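Local coordinates for protein 2-(acetamidomethylene)succinate hydrolase (Mesorhizobium loti, PDB 3KXP) that catalyses the last step of vitamin B6 degradation, hydrolysing (E)-2-(acetamidomethylene)succinate to succinic semialdehyde, acetate, ammonia and carbon dioxide, at residues 69-74 with 137-142; 118-123 with 145-150; 162-167 with 256-261. All blocks are in the same frame, centred on the assembly; numbering follows the deposited sequence.

Contact 1 of 3, residues 69-74 with 137-142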
ATOM      1  N   PRO A  69       2.887 -20.189   1.300  1.00 32.50           N
ATOM      2  CA  PRO A  69       1.593 -19.722   0.798  1.00 31.90           C
ATOM      3  C   PRO A  69       1.613 -19.597  -0.727  1.00 31.47           C
ATOM      4  O   PRO A  69       2.656 -19.332  -1.329  1.00 29.99           O
ATOM      5  CB  PRO A  69       1.423 -18.375   1.495  1.00 33.01           C
ATOM      6  CG  PRO A  69       2.127 -18.595   2.799  1.00 31.92           C
ATOM      7  CD  PRO A  69       3.387 -19.304   2.365  1.00 32.31           C
ATOM      8  N   LEU A  70       0.457 -19.787  -1.347  1.00 31.24           N
ATOM      9  CA  LEU A  70       0.362 -19.717  -2.792  1.00 32.10           C
ATOM     10  C   LEU A  70       0.340 -18.297  -3.359  1.00 33.84           C
ATOM     11  O   LEU A  70      -0.382 -17.424  -2.872  1.00 31.48           O
ATOM     12  CB  LEU A  70      -0.880 -20.467  -3.261  1.00 32.32           C
ATOM     13  CG  LEU A  70      -1.075 -20.549  -4.776  1.00 34.26           C
ATOM     14  CD1 LEU A  70       0.081 -21.330  -5.400  1.00 33.45           C
ATOM     15  CD2 LEU A  70      -2.414 -21.217  -5.082  1.00 32.61           C
HETATM   16  N   MSE A  71       1.140 -18.081  -4.400  1.00 35.00           N
HETATM   17  CA  MSE A  71       1.209 -16.792  -5.073  1.00 34.47           C
HETATM   18  C   MSE A  71       1.205 -17.040  -6.580  1.00 32.25           C
HETATM   19  O   MSE A  71       2.167 -17.576  -7.132  1.00 30.14           O
HETATM   20  CB  MSE A  71       2.474 -16.051  -4.670  1.00 38.23           C
HETATM   21  CG  MSE A  71       2.487 -14.611  -5.118  1.00 47.25           C
HETATM   22 SE   MSE A  71       4.015 -13.655  -4.418  1.00 64.15          SE
HETATM   23  CE  MSE A  71       3.380 -13.357  -2.613  1.00 56.57           C
ATOM     24  N   LEU A  72       0.118 -16.645  -7.240  1.00 30.86           N
ATOM     25  CA  LEU A  72      -0.034 -16.851  -8.681  1.00 29.78           C
ATOM     26  C   LEU A  72       0.282 -15.606  -9.510  1.00 30.01           C
ATOM     27  O   LEU A  72      -0.098 -14.496  -9.137  1.00 30.70           O
ATOM     28  CB  LEU A  72      -1.460 -17.323  -8.977  1.00 27.66           C
ATOM     29  CG  LEU A  72      -1.878 -18.574  -8.197  1.00 29.72           C
ATOM     30  CD1 LEU A  72      -3.340 -18.889  -8.447  1.00 28.77           C
ATOM     31  CD2 LEU A  72      -0.994 -19.746  -8.611  1.00 31.33           C
ATOM     32  N   PHE A  73       0.966 -15.798 -10.638  1.00 26.88           N
ATOM     33  CA  PHE A  73       1.331 -14.689 -11.510  1.00 24.73           C
ATOM     34  C   PHE A  73       0.672 -14.792 -12.892  1.00 24.78           C
ATOM     35  O   PHE A  73       0.775 -15.821 -13.560  1.00 25.60           O
ATOM     36  CB  PHE A  73       2.845 -14.633 -11.686  1.00 25.41           C
ATOM     37  CG  PHE A  73       3.611 -14.407 -10.410  1.00 24.17           C
ATOM     38  CD1 PHE A  73       3.713 -15.408  -9.449  1.00 26.56           C
ATOM     39  CD2 PHE A  73       4.296 -13.219 -10.203  1.00 24.45           C
ATOM     40  CE1 PHE A  73       4.497 -15.229  -8.304  1.00 25.31           C
ATOM     41  CE2 PHE A  73       5.083 -13.031  -9.057  1.00 26.53           C
ATOM     42  CZ  PHE A  73       5.182 -14.037  -8.113  1.00 23.00           C
ATOM     43  N   PHE A  74       0.021 -13.714 -13.327  1.00 22.69           N
ATOM     44  CA  PHE A  74      -0.663 -13.688 -14.616  1.00 21.99           C
ATOM     45  C   PHE A  74      -0.152 -12.587 -15.554  1.00 22.33           C
ATOM     46  O   PHE A  74      -0.270 -11.395 -15.259  1.00 21.92           O
ATOM     47  CB  PHE A  74      -2.165 -13.528 -14.393  1.00 21.39           C
ATOM     48  CG  PHE A  74      -2.739 -14.537 -13.449  1.00 25.43           C
ATOM     49  CD1 PHE A  74      -2.603 -14.378 -12.071  1.00 25.81           C
ATOM     50  CD2 PHE A  74      -3.396 -15.666 -13.931  1.00 25.55           C
ATOM     51  CE1 PHE A  74      -3.113 -15.327 -11.186  1.00 26.16           C
ATOM     52  CE2 PHE A  74      -3.911 -16.622 -13.054  1.00 26.39           C
ATOM     53  CZ  PHE A  74      -3.770 -16.451 -11.678  1.00 25.27           C
ATOM     54  N   ILE A 137      -2.400 -15.288  -3.451  1.00 30.63           N
ATOM     55  CA  ILE A 137      -2.053 -13.894  -3.630  1.00 30.08           C
ATOM     56  C   ILE A 137      -1.898 -13.800  -5.144  1.00 29.09           C
ATOM     57  O   ILE A 137      -1.118 -14.542  -5.741  1.00 30.05           O
ATOM     58  CB  ILE A 137      -0.710 -13.558  -2.946  1.00 31.20           C
ATOM     59  CG1 ILE A 137      -0.858 -13.707  -1.423  1.00 29.52           C
ATOM     60  CG2 ILE A 137      -0.261 -12.145  -3.335  1.00 30.56           C
ATOM     61  CD1 ILE A 137       0.435 -13.582  -0.666  1.00 26.13           C
ATOM     62  N   LEU A 138      -2.668 -12.917  -5.764  1.00 28.04           N
ATOM     63  CA  LEU A 138      -2.626 -12.736  -7.210  1.00 27.32           C
ATOM     64  C   LEU A 138      -1.774 -11.529  -7.665  1.00 28.24           C
ATOM     65  O   LEU A 138      -2.045 -10.382  -7.290  1.00 26.57           O
ATOM     66  CB  LEU A 138      -4.054 -12.592  -7.741  1.00 25.62           C
ATOM     67  CG  LEU A 138      -4.926 -13.831  -7.979  1.00 27.83           C
ATOM     68  CD1 LEU A 138      -4.706 -14.881  -6.909  1.00 27.75           C
ATOM     69  CD2 LEU A 138      -6.386 -13.395  -8.028  1.00 23.39           C
ATOM     70  N   VAL A 139      -0.749 -11.809  -8.472  1.00 26.37           N
ATOM     71  CA  VAL A 139       0.143 -10.791  -9.022  1.00 25.20           C
ATOM     72  C   VAL A 139      -0.099 -10.758 -10.528  1.00 26.42           C
ATOM     73  O   VAL A 139       0.359 -11.637 -11.254  1.00 26.07           O
ATOM     74  CB  VAL A 139       1.613 -11.151  -8.790  1.00 26.19           C
ATOM     75  CG1 VAL A 139       2.516 -10.120  -9.460  1.00 25.14           C
ATOM     76  CG2 VAL A 139       1.898 -11.227  -7.301  1.00 26.72           C
ATOM     77  N   GLY A 140      -0.820  -9.749 -11.000  1.00 26.70           N
ATOM     78  CA  GLY A 140      -1.112  -9.682 -12.421  1.00 26.87           C
ATOM     79  C   GLY A 140      -0.662  -8.441 -13.165  1.00 25.85           C
ATOM     80  O   GLY A 140      -0.690  -7.327 -12.638  1.00 26.80           O
ATOM     81  N   HIS A 141      -0.236  -8.637 -14.404  1.00 25.11           N
ATOM     82  CA  HIS A 141       0.208  -7.524 -15.225  1.00 24.63           C
ATOM     83  C   HIS A 141      -0.772  -7.282 -16.352  1.00 24.17           C
ATOM     84  O   HIS A 141      -1.017  -8.174 -17.162  1.00 23.54           O
ATOM     85  CB  HIS A 141       1.578  -7.799 -15.830  1.00 23.89           C
ATOM     86  CG  HIS A 141       2.060  -6.699 -16.723  1.00 26.31           C
ATOM     87  ND1 HIS A 141       2.863  -6.924 -17.820  1.00 25.81           N
ATOM     88  CD2 HIS A 141       1.837  -5.363 -16.686  1.00 25.15           C
ATOM     89  CE1 HIS A 141       3.111  -5.774 -18.423  1.00 28.09           C
ATOM     90  NE2 HIS A 141       2.500  -4.812 -17.755  1.00 26.98           N
ATOM     91  N   SER A 142      -1.330  -6.074 -16.400  1.00 22.20           N
ATOM     92  CA  SER A 142      -2.278  -5.692 -17.445  1.00 21.41           C
ATOM     93  C   SER A 142      -3.459  -6.679 -17.527  1.00 22.77           C
ATOM     94  O   SER A 142      -4.288  -6.715 -16.615  1.00 21.22           O
ATOM     95  CB  SER A 142      -1.534  -5.603 -18.783  1.00 18.96           C
ATOM     96  OG  SER A 142      -2.163  -4.683 -19.659  1.00 19.12           O
TER

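Contact 2 of 3, residues 118-123 with 145-150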
ATOM      1  N   ASN A 118     -14.842 -12.400 -17.185  1.00 32.73           N
ATOM      2  CA  ASN A 118     -15.387 -13.551 -16.461  1.00 34.83           C
ATOM      3  C   ASN A 118     -14.717 -14.863 -16.830  1.00 33.96           C
ATOM      4  O   ASN A 118     -14.401 -15.670 -15.955  1.00 33.99           O
ATOM      5  CB  ASN A 118     -16.892 -13.672 -16.695  1.00 37.99           C
ATOM      6  CG  ASN A 118     -17.692 -12.704 -15.847  1.00 45.01           C
ATOM      7  OD1 ASN A 118     -18.914 -12.600 -15.987  1.00 48.56           O
ATOM      8  ND2 ASN A 118     -17.008 -11.990 -14.957  1.00 46.38           N
ATOM      9  N   ASP A 119     -14.507 -15.078 -18.125  1.00 32.65           N
ATOM     10  CA  ASP A 119     -13.861 -16.300 -18.589  1.00 31.37           C
ATOM     11  C   ASP A 119     -12.511 -16.462 -17.908  1.00 30.16           C
ATOM     12  O   ASP A 119     -12.258 -17.491 -17.287  1.00 31.15           O
ATOM     13  CB  ASP A 119     -13.690 -16.270 -20.110  1.00 31.41           C
ATOM     14  CG  ASP A 119     -15.019 -16.166 -20.837  1.00 32.07           C
ATOM     15  OD1 ASP A 119     -15.888 -17.034 -20.591  1.00 32.11           O
ATOM     16  OD2 ASP A 119     -15.201 -15.225 -21.648  1.00 30.61           O
ATOM     17  N   TYR A 120     -11.652 -15.450 -18.007  1.00 27.82           N
ATOM     18  CA  TYR A 120     -10.334 -15.521 -17.376  1.00 28.04           C
ATOM     19  C   TYR A 120     -10.431 -15.590 -15.853  1.00 28.66           C
ATOM     20  O   TYR A 120      -9.604 -16.238 -15.193  1.00 29.58           O
ATOM     21  CB  TYR A 120      -9.473 -14.305 -17.738  1.00 26.61           C
ATOM     22  CG  TYR A 120      -8.891 -14.285 -19.132  1.00 23.21           C
ATOM     23  CD1 TYR A 120      -9.571 -13.673 -20.183  1.00 22.85           C
ATOM     24  CD2 TYR A 120      -7.631 -14.829 -19.387  1.00 22.73           C
ATOM     25  CE1 TYR A 120      -9.010 -13.593 -21.455  1.00 21.39           C
ATOM     26  CE2 TYR A 120      -7.059 -14.755 -20.654  1.00 22.15           C
ATOM     27  CZ  TYR A 120      -7.754 -14.136 -21.685  1.00 22.35           C
ATOM     28  OH  TYR A 120      -7.204 -14.075 -22.948  1.00 21.95           O
ATOM     29  N   ALA A 121     -11.426 -14.902 -15.297  1.00 27.85           N
ATOM     30  CA  ALA A 121     -11.620 -14.879 -13.849  1.00 28.34           C
ATOM     31  C   ALA A 121     -12.008 -16.264 -13.321  1.00 28.64           C
ATOM     32  O   ALA A 121     -11.487 -16.717 -12.297  1.00 26.07           O
ATOM     33  CB  ALA A 121     -12.689 -13.848 -13.478  1.00 28.44           C
ATOM     34  N   ASP A 122     -12.922 -16.932 -14.021  1.00 28.19           N
ATOM     35  CA  ASP A 122     -13.341 -18.259 -13.603  1.00 28.92           C
ATOM     36  C   ASP A 122     -12.169 -19.231 -13.721  1.00 28.73           C
ATOM     37  O   ASP A 122     -12.060 -20.175 -12.931  1.00 30.59           O
ATOM     38  CB  ASP A 122     -14.530 -18.752 -14.439  1.00 31.78           C
ATOM     39  CG  ASP A 122     -15.795 -17.925 -14.210  1.00 35.05           C
ATOM     40  OD1 ASP A 122     -15.937 -17.328 -13.120  1.00 34.66           O
ATOM     41  OD2 ASP A 122     -16.653 -17.881 -15.117  1.00 36.83           O
ATOM     42  N   ASP A 123     -11.287 -19.004 -14.695  1.00 25.65           N
ATOM     43  CA  ASP A 123     -10.121 -19.873 -14.854  1.00 25.30           C
ATOM     44  C   ASP A 123      -9.267 -19.826 -13.600  1.00 23.87           C
ATOM     45  O   ASP A 123      -8.727 -20.842 -13.171  1.00 23.17           O
ATOM     46  CB  ASP A 123      -9.256 -19.438 -16.038  1.00 27.36           C
ATOM     47  CG  ASP A 123      -9.799 -19.905 -17.366  1.00 28.25           C
ATOM     48  OD1 ASP A 123      -9.298 -19.423 -18.401  1.00 31.71           O
ATOM     49  OD2 ASP A 123     -10.717 -20.752 -17.381  1.00 28.02           O
ATOM     50  N   ALA A 145      -3.673  -8.395 -14.487  1.00 25.30           N
ATOM     51  CA  ALA A 145      -4.151  -7.535 -13.404  1.00 25.22           C
ATOM     52  C   ALA A 145      -5.671  -7.401 -13.467  1.00 23.79           C
ATOM     53  O   ALA A 145      -6.359  -7.545 -12.459  1.00 26.84           O
ATOM     54  CB  ALA A 145      -3.494  -6.149 -13.488  1.00 25.34           C
ATOM     55  N   ARG A 146      -6.193  -7.119 -14.653  1.00 22.73           N
ATOM     56  CA  ARG A 146      -7.633  -6.995 -14.826  1.00 22.89           C
ATOM     57  C   ARG A 146      -8.310  -8.306 -14.401  1.00 23.25           C
ATOM     58  O   ARG A 146      -9.318  -8.297 -13.703  1.00 21.24           O
ATOM     59  CB  ARG A 146      -7.954  -6.670 -16.286  1.00 20.98           C
ATOM     60  CG  ARG A 146      -9.435  -6.629 -16.596  1.00 22.73           C
ATOM     61  CD  ARG A 146      -9.932  -7.996 -17.033  1.00 24.17           C
ATOM     62  NE  ARG A 146     -10.662  -7.841 -18.277  1.00 28.03           N
ATOM     63  CZ  ARG A 146     -10.672  -8.721 -19.267  1.00 29.15           C
ATOM     64  NH1 ARG A 146      -9.985  -9.852 -19.176  1.00 26.77           N
ATOM     65  NH2 ARG A 146     -11.356  -8.444 -20.366  1.00 31.91           N
ATOM     66  N   ASN A 147      -7.730  -9.430 -14.809  1.00 23.03           N
ATOM     67  CA  ASN A 147      -8.280 -10.727 -14.462  1.00 24.32           C
ATOM     68  C   ASN A 147      -8.255 -10.981 -12.963  1.00 25.16           C
ATOM     69  O   ASN A 147      -9.248 -11.438 -12.395  1.00 25.79           O
ATOM     70  CB  ASN A 147      -7.523 -11.848 -15.186  1.00 25.29           C
ATOM     71  CG  ASN A 147      -7.732 -11.810 -16.691  1.00 26.34           C
ATOM     72  OD1 ASN A 147      -8.683 -11.195 -17.173  1.00 26.22           O
ATOM     73  ND2 ASN A 147      -6.854 -12.479 -17.440  1.00 24.50           N
ATOM     74  N   SER A 148      -7.130 -10.681 -12.316  1.00 23.67           N
ATOM     75  CA  SER A 148      -7.013 -10.911 -10.882  1.00 22.71           C
ATOM     76  C   SER A 148      -8.003 -10.107 -10.043  1.00 23.51           C
ATOM     77  O   SER A 148      -8.612 -10.647  -9.122  1.00 26.02           O
ATOM     78  CB  SER A 148      -5.593 -10.622 -10.409  1.00 21.45           C
ATOM     79  OG  SER A 148      -4.690 -11.568 -10.942  1.00 24.98           O
ATOM     80  N   VAL A 149      -8.172  -8.826 -10.348  1.00 23.29           N
ATOM     81  CA  VAL A 149      -9.101  -8.007  -9.578  1.00 22.71           C
ATOM     82  C   VAL A 149     -10.539  -8.494  -9.783  1.00 25.17           C
ATOM     83  O   VAL A 149     -11.341  -8.478  -8.846  1.00 25.30           O
ATOM     84  CB  VAL A 149      -8.978  -6.521  -9.955  1.00 20.89           C
ATOM     85  CG1 VAL A 149      -9.976  -5.688  -9.150  1.00 17.49           C
ATOM     86  CG2 VAL A 149      -7.550  -6.040  -9.691  1.00 19.47           C
ATOM     87  N   THR A 150     -10.863  -8.934 -11.000  1.00 25.69           N
ATOM     88  CA  THR A 150     -12.204  -9.450 -11.285  1.00 25.65           C
ATOM     89  C   THR A 150     -12.408 -10.730 -10.462  1.00 25.92           C
ATOM     90  O   THR A 150     -13.455 -10.932  -9.854  1.00 25.07           O
ATOM     91  CB  THR A 150     -12.379  -9.780 -12.784  1.00 25.76           C
ATOM     92  OG1 THR A 150     -12.191  -8.591 -13.560  1.00 27.29           O
ATOM     93  CG2 THR A 150     -13.780 -10.327 -13.056  1.00 23.31           C
TER

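Contact 3 of 3, residues 162-167 with 256-261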
ATOM      1  N   VAL A 162      -4.326  -8.922  -4.008  1.00 26.88           N
ATOM      2  CA  VAL A 162      -3.942  -8.725  -5.393  1.00 26.02           C
ATOM      3  C   VAL A 162      -2.961  -7.584  -5.590  1.00 25.36           C
ATOM      4  O   VAL A 162      -3.054  -6.547  -4.937  1.00 27.97           O
ATOM      5  CB  VAL A 162      -5.160  -8.402  -6.269  1.00 24.56           C
ATOM      6  CG1 VAL A 162      -4.717  -8.182  -7.713  1.00 22.75           C
ATOM      7  CG2 VAL A 162      -6.180  -9.512  -6.173  1.00 27.83           C
ATOM      8  N   VAL A 163      -2.018  -7.793  -6.495  1.00 22.63           N
ATOM      9  CA  VAL A 163      -1.063  -6.767  -6.868  1.00 20.31           C
ATOM     10  C   VAL A 163      -1.415  -6.534  -8.336  1.00 20.85           C
ATOM     11  O   VAL A 163      -0.996  -7.298  -9.208  1.00 21.87           O
ATOM     12  CB  VAL A 163       0.391  -7.251  -6.764  1.00 20.60           C
ATOM     13  CG1 VAL A 163       1.314  -6.206  -7.342  1.00 16.63           C
ATOM     14  CG2 VAL A 163       0.760  -7.525  -5.299  1.00 20.88           C
ATOM     15  N   ALA A 164      -2.219  -5.502  -8.590  1.00 18.83           N
ATOM     16  CA  ALA A 164      -2.663  -5.152  -9.935  1.00 18.01           C
ATOM     17  C   ALA A 164      -1.681  -4.213 -10.646  1.00 19.90           C
ATOM     18  O   ALA A 164      -1.743  -2.994 -10.483  1.00 17.58           O
ATOM     19  CB  ALA A 164      -4.040  -4.506  -9.865  1.00 17.08           C
ATOM     20  N   ILE A 165      -0.796  -4.786 -11.453  1.00 20.68           N
ATOM     21  CA  ILE A 165       0.204  -4.001 -12.171  1.00 21.32           C
ATOM     22  C   ILE A 165      -0.246  -3.443 -13.523  1.00 21.95           C
ATOM     23  O   ILE A 165      -0.358  -4.174 -14.504  1.00 23.63           O
ATOM     24  CB  ILE A 165       1.491  -4.830 -12.416  1.00 21.28           C
ATOM     25  CG1 ILE A 165       2.045  -5.347 -11.081  1.00 21.37           C
ATOM     26  CG2 ILE A 165       2.529  -3.975 -13.142  1.00 21.21           C
ATOM     27  CD1 ILE A 165       3.328  -6.169 -11.222  1.00 16.99           C
ATOM     28  N   ASP A 166      -0.497  -2.140 -13.544  1.00 23.19           N
ATOM     29  CA  ASP A 166      -0.874  -1.385 -14.737  1.00 23.33           C
ATOM     30  C   ASP A 166      -2.166  -1.683 -15.494  1.00 23.16           C
ATOM     31  O   ASP A 166      -2.140  -1.908 -16.711  1.00 21.29           O
ATOM     32  CB  ASP A 166       0.289  -1.389 -15.734  1.00 24.00           C
ATOM     33  CG  ASP A 166       0.576  -0.002 -16.290  1.00 27.73           C
ATOM     34  OD1 ASP A 166       0.949   0.884 -15.490  1.00 33.82           O
ATOM     35  OD2 ASP A 166       0.422   0.216 -17.512  1.00 26.50           O
ATOM     36  N   PHE A 167      -3.288  -1.686 -14.779  1.00 20.63           N
ATOM     37  CA  PHE A 167      -4.588  -1.881 -15.399  1.00 19.94           C
ATOM     38  C   PHE A 167      -5.682  -1.551 -14.414  1.00 21.14           C
ATOM     39  O   PHE A 167      -5.994  -2.327 -13.511  1.00 25.06           O
ATOM     40  CB  PHE A 167      -4.786  -3.302 -15.934  1.00 19.94           C
ATOM     41  CG  PHE A 167      -5.842  -3.383 -17.012  1.00 16.70           C
ATOM     42  CD1 PHE A 167      -7.184  -3.189 -16.706  1.00 16.06           C
ATOM     43  CD2 PHE A 167      -5.481  -3.559 -18.341  1.00 16.92           C
ATOM     44  CE1 PHE A 167      -8.158  -3.161 -17.713  1.00 17.61           C
ATOM     45  CE2 PHE A 167      -6.443  -3.533 -19.358  1.00 19.25           C
ATOM     46  CZ  PHE A 167      -7.786  -3.331 -19.041  1.00 16.94           C
ATOM     47  N   LYS A 256     -11.083  -7.666  -0.907  1.00 25.89           N
ATOM     48  CA  LYS A 256      -9.759  -8.071  -0.456  1.00 25.58           C
ATOM     49  C   LYS A 256      -8.719  -7.003  -0.807  1.00 25.18           C
ATOM     50  O   LYS A 256      -8.931  -6.190  -1.706  1.00 24.02           O
ATOM     51  CB  LYS A 256      -9.374  -9.415  -1.086  1.00 27.90           C
ATOM     52  CG  LYS A 256     -10.430 -10.497  -0.921  1.00 27.14           C
ATOM     53  CD  LYS A 256     -10.893 -10.599   0.527  1.00 26.55           C
ATOM     54  CE  LYS A 256      -9.823 -11.180   1.427  1.00 24.18           C
ATOM     55  NZ  LYS A 256      -9.874 -12.663   1.415  1.00 26.65           N
ATOM     56  N   PRO A 257      -7.578  -6.995  -0.099  1.00 25.27           N
ATOM     57  CA  PRO A 257      -6.505  -6.017  -0.340  1.00 25.56           C
ATOM     58  C   PRO A 257      -6.015  -5.995  -1.785  1.00 25.48           C
ATOM     59  O   PRO A 257      -5.760  -7.042  -2.380  1.00 24.24           O
ATOM     60  CB  PRO A 257      -5.403  -6.468   0.618  1.00 24.47           C
ATOM     61  CG  PRO A 257      -6.176  -7.112   1.737  1.00 25.35           C
ATOM     62  CD  PRO A 257      -7.209  -7.914   0.990  1.00 23.29           C
ATOM     63  N   VAL A 258      -5.885  -4.794  -2.339  1.00 24.81           N
ATOM     64  CA  VAL A 258      -5.400  -4.627  -3.701  1.00 23.19           C
ATOM     65  C   VAL A 258      -4.393  -3.485  -3.784  1.00 24.21           C
ATOM     66  O   VAL A 258      -4.696  -2.346  -3.434  1.00 25.63           O
ATOM     67  CB  VAL A 258      -6.555  -4.341  -4.678  1.00 25.24           C
ATOM     68  CG1 VAL A 258      -6.008  -4.088  -6.091  1.00 21.81           C
ATOM     69  CG2 VAL A 258      -7.525  -5.518  -4.681  1.00 24.05           C
ATOM     70  N   LEU A 259      -3.183  -3.799  -4.226  1.00 22.93           N
ATOM     71  CA  LEU A 259      -2.148  -2.795  -4.385  1.00 22.21           C
ATOM     72  C   LEU A 259      -2.174  -2.382  -5.856  1.00 23.42           C
ATOM     73  O   LEU A 259      -2.080  -3.228  -6.742  1.00 24.26           O
ATOM     74  CB  LEU A 259      -0.782  -3.375  -4.042  1.00 19.39           C
ATOM     75  CG  LEU A 259       0.415  -2.461  -4.337  1.00 19.77           C
ATOM     76  CD1 LEU A 259       0.476  -1.330  -3.308  1.00 20.64           C
ATOM     77  CD2 LEU A 259       1.707  -3.281  -4.283  1.00 18.06           C
ATOM     78  N   ILE A 260      -2.316  -1.091  -6.119  1.00 23.21           N
ATOM     79  CA  ILE A 260      -2.344  -0.618  -7.495  1.00 24.09           C
ATOM     80  C   ILE A 260      -0.958  -0.123  -7.878  1.00 25.41           C
ATOM     81  O   ILE A 260      -0.390   0.744  -7.207  1.00 26.63           O
ATOM     82  CB  ILE A 260      -3.339   0.540  -7.680  1.00 22.63           C
ATOM     83  CG1 ILE A 260      -4.742   0.101  -7.262  1.00 23.71           C
ATOM     84  CG2 ILE A 260      -3.349   0.980  -9.132  1.00 22.23           C
ATOM     85  CD1 ILE A 260      -5.760   1.234  -7.262  1.00 21.74           C
ATOM     86  N   VAL A 261      -0.405  -0.686  -8.946  1.00 23.43           N
ATOM     87  CA  VAL A 261       0.910  -0.276  -9.407  1.00 21.83           C
ATOM     88  C   VAL A 261       0.786   0.292 -10.807  1.00 23.47           C
ATOM     89  O   VAL A 261       0.206  -0.345 -11.688  1.00 24.60           O
ATOM     90  CB  VAL A 261       1.899  -1.460  -9.435  1.00 18.71           C
ATOM     91  CG1 VAL A 261       3.224  -1.011 -10.017  1.00 16.82           C
ATOM     92  CG2 VAL A 261       2.108  -1.993  -8.025  1.00 19.10           C
TER

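Contact 1 of 3, residues 69-74 with 137-142
Leu70 to Phe74 and Ile137 to His141 run as neighbouring parallel strands, their axes coming within 4.7 Å and turned by 15°. Met71 stands beside Ile137, Leu72 beside Leu138, Phe73 beside Val139 and Phe74 beside Gly140. Five backbone bonds join them: Ile137 N to Leu70 O, Leu72 N to Ile137 O, Val139 N to Leu72 O (2.8 Å), Phe74 N to Val139 O, and His141 N to Phe74 O. The carbonyls of Ile137 and Val139 also receive a CA-H from the first strand, Phe73 CA lying 3.2 Å from Val139 O.

On one face sit Met71, Phe73, Ile137 and Val139. Met71, present as selenomethionine, carries CG anti to the backbone N (chi1 -169°); a bend at chi3 (-78°) then brings CE to 3.5 Å from Ile137 CD1, with Ile137 CG2 close by. Phe73 and Val139 lie side by side and point the same way. Val139 CG2 sits 4.0 Å above the Phe73 ring plane, offset toward the rim, while its CG1 comes to 3.7 Å from Phe73 CD2. The same CG2 reaches Met71 CG at 4.1 Å, and Met71 and Phe73 also meet each other directly. On the other face Phe74 CE1 meets Leu138 CG at 4.0 Å, and Gly140 adds no side chain.

Strand 96-100 pairs with the far edge of strand 70-74, and strand 159-165 with that of 136-141. Helix 117-131 packs on the face of Leu72 and Phe74 through Ile124, Leu127 and Ile128. At the end of strand 136-141, His141 NE2 bonds to His294 O, and the chain passes to Ser142, the probable nucleophile, just before helix 143-154.

Contact 2 of 3, residues 118-123 with 145-150
Asn147 meets Tyr120 where helices 118-123 and 145-150 cross at 68°, with 8.4 Å between their axes. Its side chain can be followed outward from the backbone. CB lies 4.0 Å from Tyr120 CB. CG, anti to its own carbonyl carbon (chi1 -67°), is closer, at 3.2 Å from the same Tyr120 CB. There the amide forks. OD1 rests 3.3 Å from Tyr120 CB and accepts a 2.7 Å hydrogen bond from Arg146 NH1, which lies in the plane of the carbonyl. ND2 comes obliquely to the ring, 3.1 Å from Tyr120 CD2 and close to Tyr120 CG as well, and donates to Gln102 OE1. Amide and ring planes differ by just 19°. Both amide ends are thus held, which fixes the rotation of the group against the ring. Arg146 NH1 itself lies 4.0 Å from Tyr120 CD1, which stands at the guanidinium edge, near its plane. An alanine here removes the amide, which would probably leave Arg146 NH1 and Gln102 OE1 without this mate and open a gap beside Tyr120.

One helical turn further on, Thr150 CG2 touches Ala121 CB at 3.7 Å, an apolar contact between two small groups. Thr150 OG1 bonds back to Arg146 O, which the Thr150 N also reaches, from the opposite face of the carbonyl.

Tyr120 OH is hydrogen-bonded to Thr239 OG1 of helix 233-242. Behind the crossing, helix 143-154 lies on strand 159-165: Ala145 and Val149 rest on Ala164, while Ser148 and Val149 touch Val162.

Contact 3 of 3, residues 162-167 with 256-261
The parallel part of the alpha/beta hydrolase sheet includes strands 162-165 and 258-261, and their pairing runs on past the strand end to Asp166, the probable acid of the catalytic triad. The axes approach to 4.7 Å at an angle of 17°, with Val162 next to Val258 and Ile165 next to Val261. Backbone bonds run from Val162 N to Pro257 O, Leu259 N to Val162 O, Ala164 N to Leu259 O, Val261 N to Ala164 O and Asp166 N to Val261 O. The last is short, at 2.7 Å. In the bond before it, Val261 N sits 3.1 Å from Ala164 O and 37° out of the carbonyl plane.

Side chains alternate between two faces. Val162 CB faces Val258 CG2 at 4.1 Å, and Ala164 CB reaches Val258 CG1 at 4.3 Å. On the reverse face Val163 CG1 lies 4.3 Å from Leu259 CD2 and equally far from Val261 CG2. Ile165 CG1 packs on Val261 CB at 4.2 Å. Phe311 of helix 301-313 lies on Val163 and Leu259, and Leu259 also touches Pro285 of the second subunit.

Asp166 has a left-handed backbone with phi at 63°. Its CB points away from the neighbouring strand overall, yet OD1 takes Gly263 N at the end of strand 258-263. OD2 accepts from His294 ND1 and bonds to Ser266 OG; together these partners fix the carboxylate's rotation. An acid directly after the sixth strand, as in pancreatic lipase, is a known variant of the fold, whose triad acid more often follows the seventh.

In the fold
Contacts 1 and 3 belong to one sheet, with strands 136-141 and 159-165 as direct neighbours: Leu138 O to Val163 N (2.7 Å) and Gly140 O to Ile165 N (2.8 Å) are probable hydrogen bonds between them. Their centres are about 10 Å apart. Contact 2 lies on the sheet, about 11 Å from contact 1 and 13 Å from contact 3, centre to centre; Ala145 CB stands 3.2 Å from Gly140 O. Strand 136-141 of contact 1 leads through Ser142 into helix 143-154 of contact 2, consistent with a nucleophile elbow. Ser142, which also binds chloride, and Asp166 approach to about 6 Å between nearest side-chain atoms, with His294 completing the probable triad.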